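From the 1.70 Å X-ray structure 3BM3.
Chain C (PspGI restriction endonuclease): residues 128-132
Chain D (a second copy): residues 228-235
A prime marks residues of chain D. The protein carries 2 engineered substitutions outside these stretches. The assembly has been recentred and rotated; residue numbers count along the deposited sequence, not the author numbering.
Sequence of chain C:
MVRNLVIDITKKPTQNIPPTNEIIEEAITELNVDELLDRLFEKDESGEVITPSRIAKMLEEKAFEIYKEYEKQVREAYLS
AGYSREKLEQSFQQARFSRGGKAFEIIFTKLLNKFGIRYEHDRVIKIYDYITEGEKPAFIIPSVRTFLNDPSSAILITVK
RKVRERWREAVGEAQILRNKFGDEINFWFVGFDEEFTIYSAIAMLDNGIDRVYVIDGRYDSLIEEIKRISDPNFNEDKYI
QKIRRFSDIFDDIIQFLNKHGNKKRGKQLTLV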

# COMPACT_ATOMS: atom_id res chain seq x y z
N TYR C 128 6.95 -20.74 4.10
CA TYR C 128 6.41 -21.95 4.71
C TYR C 128 6.54 -23.12 3.77
O TYR C 128 6.30 -22.97 2.57
N ASP C 129 6.86 -24.28 4.32
CA ASP C 129 7.01 -25.51 3.54
C ASP C 129 5.66 -25.85 2.92
O ASP C 129 5.59 -26.43 1.83
N TYR C 130 4.60 -25.42 3.59
CA TYR C 130 3.24 -25.92 3.32
C TYR C 130 2.36 -24.96 2.53
O TYR C 130 1.20 -25.29 2.25
N ILE C 131 2.89 -23.79 2.21
CA ILE C 131 2.24 -22.76 1.39
C ILE C 131 3.26 -22.40 0.30
O ILE C 131 4.44 -22.27 0.60
N THR C 132 2.84 -22.29 -0.96
CA THR C 132 3.78 -21.93 -2.04
C THR C 132 4.01 -20.42 -2.08
O THR C 132 5.03 -19.97 -2.59
N ARG D 228 -7.01 -27.55 5.48
CA ARG D 228 -6.42 -28.41 4.46
C ARG D 228 -4.92 -28.56 4.60
O ARG D 228 -4.35 -29.51 4.06
N ILE D 229 -4.28 -27.63 5.31
CA ILE D 229 -2.84 -27.73 5.57
C ILE D 229 -2.53 -28.74 6.68
O ILE D 229 -3.22 -28.79 7.70
N SER D 230 -1.47 -29.53 6.47
CA SER D 230 -0.98 -30.49 7.46
C SER D 230 0.55 -30.47 7.49
O SER D 230 1.22 -30.76 6.51
N ASP D 231 1.10 -30.05 8.62
CA ASP D 231 2.54 -29.94 8.77
C ASP D 231 2.84 -29.79 10.26
O ASP D 231 2.23 -28.98 10.95
N PRO D 232 3.80 -30.58 10.76
CA PRO D 232 4.19 -30.43 12.16
C PRO D 232 4.55 -29.02 12.61
O PRO D 232 4.39 -28.71 13.78
N ASN D 233 5.01 -28.17 11.69
CA ASN D 233 5.33 -26.77 12.01
C ASN D 233 4.15 -25.84 11.82
O ASN D 233 4.27 -24.62 12.06
N PHE D 234 3.03 -26.39 11.35
CA PHE D 234 1.82 -25.59 11.16
C PHE D 234 0.89 -25.81 12.34
O PHE D 234 0.26 -26.84 12.49
N ASN D 235 0.86 -24.80 13.20
CA ASN D 235 0.02 -24.84 14.38
C ASN D 235 -1.37 -24.40 13.94
O ASN D 235 -1.74 -23.27 14.16

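The contact is centred on Tyr130, whose side chain points toward chain D from a type I turn spanning Tyr128 to Ile131. With chi1 near +50° (p) and chi2 at 83°, its ring lies among Ile229′, Asp231′, Asn233′ and Phe234′, and it contributes the largest covered area of any residue in the two stretches. Phe234′, in the t rotamer, also points inward and sets its CB over one face of the tyrosine ring, 3.9 Å from the centroid of that ring and 17° off the normal, a CH-pi contact. The two aromatic rings meet obliquely, their centroids 4.7 Å apart and their planes inclined at 53°, with Tyr130 CZ 3.3 Å from Phe234′ CD1. The tyrosine hydroxyl lies at the edge of the phenylalanine ring, with Tyr130 OH 3.2 Å from Phe234′ CD1.

Ile229′ (m, t) extends the apolar surface, bringing its CG2 to 3.5 Å from Tyr130 CD1. Ile131, also m, t, leaves its backbone sideways, but its end comes nearer to chain D; Ile131 CG1 approaches Ile229′ CD1 at 4.4 Å, a looser contact than that of Ile229′ with Tyr130.

Toward the polar margin, Asp231′ (t) packs its CB 3.8 Å from Tyr130 CD2. Asp231′ OD2 accepts a hydrogen bond from Asn233′ N at 2.9 Å within its own chain, and Asp231′ OD1 lies 4.1 Å from Asp129 CB. Together with the 2.7 Å backbone bond from Phe234′ N to Asp231′ O, the Asn233′ N to Asp231′ OD2 bond braces the type I turn that carries Asp231′ and Phe234′ to the tyrosine. Asp129 and Asn233′, both m, point toward the opposing stretch at the polar edge of the contact, yet Asp129 OD2 and Asn233′ ND2 remain 4.4 Å apart. No hydrogen bond joins the two stretches; the contact is one of packing, most of it around Tyr130. Ser230′ points away and takes no part.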

# COMPACT_ATOMS: atom_id res chain seq x y z
CB TYR C 128 4.93 -21.72 5.00
CG TYR C 128 4.69 -20.51 5.89
CD1 TYR C 128 5.03 -20.53 7.22
CD2 TYR C 128 4.13 -19.34 5.39
CE1 TYR C 128 4.83 -19.44 8.05
CE2 TYR C 128 3.94 -18.24 6.20
CZ TYR C 128 4.27 -18.30 7.55
OH TYR C 128 4.06 -17.21 8.38
CB ASP C 129 7.49 -26.66 4.44
CG ASP C 129 8.82 -26.37 5.10
OD1 ASP C 129 9.79 -26.05 4.38
OD2 ASP C 129 8.88 -26.42 6.36
CB TYR C 130 2.58 -26.30 4.65
CG TYR C 130 2.65 -25.22 5.70
CD1 TYR C 130 1.74 -24.17 5.70
CD2 TYR C 130 3.65 -25.23 6.67
CE1 TYR C 130 1.81 -23.17 6.65
CE2 TYR C 130 3.72 -24.24 7.63
CZ TYR C 130 2.80 -23.21 7.61
OH TYR C 130 2.85 -22.19 8.55
CB ILE C 131 1.91 -21.47 2.23
CG1 ILE C 131 0.82 -21.73 3.27
CG2 ILE C 131 1.44 -20.33 1.36
CD1 ILE C 131 0.58 -20.54 4.21
CB THR C 132 3.33 -22.43 -3.46
OG1 THR C 132 1.99 -22.04 -3.72
CG2 THR C 132 3.45 -23.95 -3.56
CB ARG D 228 -6.72 -27.89 3.06
CG ARG D 228 -8.17 -28.00 2.66
CD ARG D 228 -8.32 -27.88 1.15
NE ARG D 228 -9.37 -26.94 0.78
CZ ARG D 228 -9.18 -25.73 0.23
NH1 ARG D 228 -7.95 -25.27 -0.03
NH2 ARG D 228 -10.23 -24.98 -0.06
CB ILE D 229 -2.26 -26.38 6.02
CG1 ILE D 229 -2.52 -25.29 4.97
CG2 ILE D 229 -0.77 -26.54 6.31
CD1 ILE D 229 -2.30 -23.89 5.52
CB SER D 230 -1.47 -31.90 7.16
OG SER D 230 -0.85 -32.85 8.03
CB ASP D 231 3.07 -28.73 7.99
CG ASP D 231 4.57 -28.73 7.85
OD1 ASP D 231 5.05 -29.05 6.75
OD2 ASP D 231 5.27 -28.42 8.84
CB PRO D 232 5.42 -31.35 12.30
CG PRO D 232 5.40 -32.24 11.12
CD PRO D 232 4.56 -31.63 10.05
CB ASN D 233 6.44 -26.26 11.11
CG ASN D 233 7.77 -26.81 11.50
OD1 ASN D 233 8.21 -26.62 12.64
ND2 ASN D 233 8.42 -27.51 10.58
CB PHE D 234 1.13 -25.90 9.83
CG PHE D 234 -0.05 -25.03 9.57
CD1 PHE D 234 0.12 -23.68 9.41
CD2 PHE D 234 -1.32 -25.56 9.48
CE1 PHE D 234 -0.96 -22.85 9.18
CE2 PHE D 234 -2.41 -24.72 9.22
CZ PHE D 234 -2.22 -23.38 9.07
CB ASN D 235 0.63 -23.91 15.42
CG ASN D 235 -0.11 -23.92 16.72
OD1 ASN D 235 -1.14 -24.58 16.87
ND2 ASN D 235 0.42 -23.17 17.68